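Long-range contacts in protein argonaute 5 (Arabidopsis thaliana, PDB 4G0O), which probably recognises the 5' nucleotide of small RNAs through its MID domain and so sorts them among Argonautes for gene regulation: residues K3-A9 with N123-N129; I62-L66 with K92-C97. The contacts are given in a common frame with arbitrary orientation. Residue numbers count along the deposited sequence, not the author numbering.

Contact 1: residues K3-A9 with N123-N129; sequences KKMVNGA and NVALKIN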
# COMPACT_ATOMS: atom_id res chain seq x y z
N LYS A 3 -2.71 11.97 16.77
CA LYS A 3 -1.90 12.04 15.57
C LYS A 3 -2.77 12.44 14.38
O LYS A 3 -3.76 11.78 14.07
CB LYS A 3 -1.24 10.70 15.31
CG LYS A 3 -0.24 10.29 16.37
CD LYS A 3 0.42 8.98 15.96
CE LYS A 3 0.82 8.16 17.17
NZ LYS A 3 1.21 6.77 16.75
N LYS A 4 -2.40 13.53 13.72
CA LYS A 4 -3.22 14.08 12.64
C LYS A 4 -2.39 14.37 11.38
O LYS A 4 -1.16 14.44 11.44
CB LYS A 4 -3.92 15.37 13.11
CG LYS A 4 -4.80 15.20 14.35
CD LYS A 4 -6.11 14.49 14.02
CE LYS A 4 -7.12 14.65 15.14
NZ LYS A 4 -6.59 14.10 16.42
N MET A 5 -3.06 14.51 10.25
CA MET A 5 -2.41 15.00 9.05
C MET A 5 -2.57 16.53 9.01
O MET A 5 -3.68 17.04 8.97
CB MET A 5 -3.05 14.37 7.81
CG MET A 5 -2.88 12.85 7.75
SD MET A 5 -3.66 12.09 6.32
CE MET A 5 -3.41 10.34 6.60
N VAL A 6 -1.46 17.25 9.06
CA VAL A 6 -1.52 18.70 8.90
C VAL A 6 -1.97 18.96 7.48
O VAL A 6 -2.86 19.78 7.23
CB VAL A 6 -0.13 19.34 9.05
CG1 VAL A 6 -0.23 20.85 8.91
CG2 VAL A 6 0.48 18.97 10.39
N ASN A 7 -1.37 18.22 6.56
CA ASN A 7 -1.64 18.37 5.15
C ASN A 7 -1.74 17.00 4.47
O ASN A 7 -0.77 16.23 4.45
CB ASN A 7 -0.54 19.25 4.54
CG ASN A 7 -0.41 19.08 3.06
OD1 ASN A 7 0.65 18.66 2.57
ND2 ASN A 7 -1.47 19.41 2.32
N GLY A 8 -2.91 16.67 3.94
CA GLY A 8 -3.16 15.35 3.40
C GLY A 8 -2.73 15.29 1.94
O GLY A 8 -3.24 16.05 1.13
N ALA A 9 -1.79 14.40 1.61
CA ALA A 9 -1.31 14.32 0.23
C ALA A 9 -2.45 13.94 -0.71
O ALA A 9 -3.50 13.46 -0.27
CB ALA A 9 -0.16 13.32 0.10
N ASN A 123 -2.82 3.94 11.65
CA ASN A 123 -1.35 3.95 11.58
C ASN A 123 -0.78 3.90 10.16
O ASN A 123 0.08 4.70 9.81
CB ASN A 123 -0.78 2.77 12.38
CG ASN A 123 -0.90 2.98 13.87
OD1 ASN A 123 -0.16 3.76 14.46
ND2 ASN A 123 -1.83 2.26 14.50
N VAL A 124 -1.26 2.95 9.37
CA VAL A 124 -0.85 2.84 7.97
C VAL A 124 -1.19 4.10 7.18
O VAL A 124 -0.36 4.60 6.41
CB VAL A 124 -1.49 1.61 7.31
CG1 VAL A 124 -1.25 1.59 5.79
CG2 VAL A 124 -0.96 0.35 7.97
N ALA A 125 -2.39 4.62 7.37
CA ALA A 125 -2.82 5.84 6.67
C ALA A 125 -1.85 7.01 6.89
O ALA A 125 -1.50 7.72 5.96
CB ALA A 125 -4.24 6.23 7.08
N LEU A 126 -1.40 7.20 8.12
CA LEU A 126 -0.49 8.30 8.43
C LEU A 126 0.89 8.03 7.81
O LEU A 126 1.55 8.95 7.33
CB LEU A 126 -0.35 8.48 9.93
CG LEU A 126 -1.58 9.04 10.66
CD1 LEU A 126 -1.51 8.71 12.15
CD2 LEU A 126 -1.66 10.55 10.44
N LYS A 127 1.31 6.76 7.84
CA LYS A 127 2.54 6.34 7.18
C LYS A 127 2.46 6.63 5.69
O LYS A 127 3.39 7.15 5.10
CB LYS A 127 2.82 4.86 7.41
CG LYS A 127 3.04 4.47 8.88
CD LYS A 127 3.00 2.95 9.02
CE LYS A 127 3.33 2.48 10.43
NZ LYS A 127 3.27 0.98 10.53
N ILE A 128 1.32 6.29 5.08
CA ILE A 128 1.10 6.57 3.66
C ILE A 128 1.11 8.07 3.34
O ILE A 128 1.61 8.47 2.30
CB ILE A 128 -0.20 5.90 3.15
CG1 ILE A 128 0.03 4.40 2.92
CG2 ILE A 128 -0.69 6.53 1.86
CD1 ILE A 128 -1.26 3.63 2.77
N ASN A 129 0.55 8.90 4.22
CA ASN A 129 0.52 10.36 3.98
C ASN A 129 1.91 10.97 3.87
O ASN A 129 2.16 11.75 2.97
CB ASN A 129 -0.27 11.09 5.07
CG ASN A 129 -0.45 12.58 4.76
OD1 ASN A 129 -0.79 12.94 3.64
ND2 ASN A 129 -0.20 13.43 5.74
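Asn129 is the polar centre of this contact and has more of its surface buried by it than any other residue. Its t rotamer (chi1 -173°) carries the amide from helix 118-131 to the backbone of the N-terminal segment, where each end finds a suitable partner: Asn129 OD1 accepts a nearly linear hydrogen bond from Ala9 N at 2.7 Å, and Asn129 ND2 donates to Asn7 O at 3.1 Å. A carboxamide suits the place because it offers a donor and an acceptor side by side; ND2 also bonds the side chain of Asn136. Beyond it the contact turns apolar. Leu126, one helical turn earlier, places CD2 3.7 Å from Met5 CG and CD1 3.7 Å from the aliphatic base of Lys3 at CB. Met5 starts off sideways, but its long, flexible m, t, t chain brings CE back to the helix, 3.3 Å from the backbone Ala125 O; the small side chain of Ala125 offers little bulk, with its CB 4.2 Å from Met5 CE. The axes of strand 3-5 and the helix segment pass 9.3 Å apart at 42°. At the corner Val6 and Asn7 both face Arg135, forming a classic beta bulge in the pairing with strand 135-138. The arrangement is a helix packed against a two-stranded antiparallel sheet formed near the chain termini, with a buried asparagine bonding the backbone at the bulge and just after it.

Contact 2: residues I62-L66 with K92-C97; sequences IEEAL and KIKRIC. With SO4 (sulfate ion), chain C.
This is a mostly apolar helix-helix packing between the start of helix 62-72 and the first half of helix 90-101, neighbours in a parallel alpha/beta fold, linked in sequence through strand 78-82. Both backbones are alpha-helical, the second with a wider pi-type turn at 95-97. Their axes run in roughly the same direction, 10.7 Å apart at a crossing angle of -34°, with CA atoms of Ile62 opposite Ile93, Glu63 opposite Ile96 and Leu66 opposite Cys97 at 7.4-7.5 Å. Branched side chains fill the interface: Ile62 CG2 lies 3.9 Å from Ile96 CD1 and 4.1 Å from Ile93 CG1. Leu66, with an unusual chi1 of -101°, sets CD2 3.8 Å from Ile96 CG2 and CG 4.0 Å from Cys97 SG. At the margin, Lys92 (t, t, m, t) stretches across Ile62 to a salt bridge whose hydrogen bond, Lys92 NZ to Glu63 OE1 at 3.3 Å, is weak. Ile93 also touches Cys107 of strand 105-108, and Leu101, further along helix 90-101, touches Leu66 and Ile96.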
# COMPACT_ATOMS: atom_id res chain seq x y z
N ILE A 62 8.13 -12.17 -7.27
CA ILE A 62 8.30 -10.80 -6.72
C ILE A 62 9.03 -9.88 -7.71
O ILE A 62 8.54 -8.81 -8.06
CB ILE A 62 9.04 -10.82 -5.35
CG1 ILE A 62 8.08 -11.25 -4.23
CG2 ILE A 62 9.62 -9.45 -5.01
CD1 ILE A 62 8.78 -11.71 -2.98
N GLU A 63 10.20 -10.31 -8.17
CA GLU A 63 10.98 -9.50 -9.10
C GLU A 63 10.15 -9.19 -10.36
O GLU A 63 10.05 -8.03 -10.75
CB GLU A 63 12.30 -10.21 -9.45
CG GLU A 63 13.25 -10.45 -8.26
CD GLU A 63 12.96 -11.74 -7.48
OE1 GLU A 63 13.88 -12.25 -6.81
OE2 GLU A 63 11.81 -12.24 -7.51
N GLU A 64 9.54 -10.22 -10.94
CA GLU A 64 8.68 -10.11 -12.13
C GLU A 64 7.49 -9.16 -11.97
O GLU A 64 7.26 -8.30 -12.82
CB GLU A 64 8.15 -11.50 -12.55
CG GLU A 64 7.30 -11.51 -13.83
CD GLU A 64 5.86 -12.03 -13.65
OE1 GLU A 64 5.15 -11.54 -12.74
OE2 GLU A 64 5.45 -12.93 -14.45
N ALA A 65 6.72 -9.34 -10.90
CA ALA A 65 5.50 -8.56 -10.66
C ALA A 65 5.82 -7.09 -10.46
O ALA A 65 5.19 -6.22 -11.04
CB ALA A 65 4.76 -9.09 -9.43
N LEU A 66 6.81 -6.81 -9.63
CA LEU A 66 7.16 -5.43 -9.31
C LEU A 66 7.59 -4.71 -10.58
O LEU A 66 7.14 -3.60 -10.86
CB LEU A 66 8.28 -5.42 -8.26
CG LEU A 66 7.96 -5.14 -6.78
CD1 LEU A 66 6.44 -5.07 -6.45
CD2 LEU A 66 8.68 -6.14 -5.89
N LYS A 92 14.02 -7.55 0.36
CA LYS A 92 13.99 -7.66 -1.08
C LYS A 92 12.97 -6.70 -1.71
O LYS A 92 13.29 -5.96 -2.65
CB LYS A 92 13.68 -9.11 -1.50
CG LYS A 92 13.83 -9.33 -2.99
CD LYS A 92 13.02 -10.54 -3.50
CE LYS A 92 13.76 -11.86 -3.33
NZ LYS A 92 12.90 -13.02 -3.72
N ILE A 93 11.74 -6.71 -1.19
CA ILE A 93 10.68 -5.88 -1.76
C ILE A 93 10.96 -4.39 -1.66
O ILE A 93 10.71 -3.64 -2.60
CB ILE A 93 9.30 -6.20 -1.14
CG1 ILE A 93 8.94 -7.67 -1.40
CG2 ILE A 93 8.20 -5.27 -1.71
CD1 ILE A 93 7.68 -8.11 -0.71
N LYS A 94 11.48 -3.95 -0.52
CA LYS A 94 11.73 -2.52 -0.32
C LYS A 94 12.87 -2.08 -1.21
O LYS A 94 12.80 -1.02 -1.84
CB LYS A 94 12.09 -2.22 1.12
CG LYS A 94 10.94 -2.40 2.08
CD LYS A 94 10.24 -1.08 2.37
CE LYS A 94 8.93 -0.93 1.60
NZ LYS A 94 8.35 0.45 1.75
N ARG A 95 13.91 -2.91 -1.25
CA ARG A 95 15.07 -2.67 -2.10
C ARG A 95 14.61 -2.49 -3.55
O ARG A 95 14.98 -1.52 -4.22
CB ARG A 95 16.08 -3.83 -1.98
CG ARG A 95 17.14 -3.83 -3.09
CD ARG A 95 18.14 -4.98 -2.99
NE ARG A 95 17.52 -6.30 -3.18
CZ ARG A 95 17.21 -6.82 -4.36
NH1 ARG A 95 16.66 -8.03 -4.44
NH2 ARG A 95 17.43 -6.14 -5.47
N ILE A 96 13.78 -3.39 -4.03
CA ILE A 96 13.34 -3.35 -5.43
C ILE A 96 12.52 -2.09 -5.68
O ILE A 96 12.72 -1.38 -6.67
CB ILE A 96 12.52 -4.59 -5.79
CG1 ILE A 96 13.43 -5.82 -5.86
CG2 ILE A 96 11.78 -4.38 -7.11
CD1 ILE A 96 12.67 -7.13 -5.90
N CYS A 97 11.59 -1.81 -4.78
CA CYS A 97 10.73 -0.65 -4.93
C CYS A 97 11.50 0.65 -4.76
O CYS A 97 11.49 1.52 -5.64
CB CYS A 97 9.57 -0.70 -3.94
SG CYS A 97 8.41 -2.05 -4.26
S SO4 C . 6.72 0.53 6.14
O1 SO4 C . 6.12 -0.47 7.03
O2 SO4 C . 7.01 -0.11 4.83
O3 SO4 C . 5.82 1.69 6.00
O4 SO4 C . 7.96 1.05 6.73

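In the fold
Contact 2 is nested inside the long loop closed by contact 1, and the two lie on opposite sides of the chain's centre, with centres 25 Å and nearest atoms about 9 Å apart. Strand 105-108 links them: its Gln106 meets Val124, Lys127 and Ile128, while its Cys107 meets Ile93 and Lys94. A sulfate, probably from the crystallisation liquor, draws on both helices. Lys94, whose CA-to-CB bond points away from segment 62-66, makes a weak hydrogen bond to it (Lys94 NZ to sulfate O2, 3.4 Å), and Lys131 NZ, just past the 123-129 segment, is also hydrogen-bonded to the sulfate. Such a lysine-lined anion site is consistent with the 5'-phosphate pocket of Argonaute MID domains.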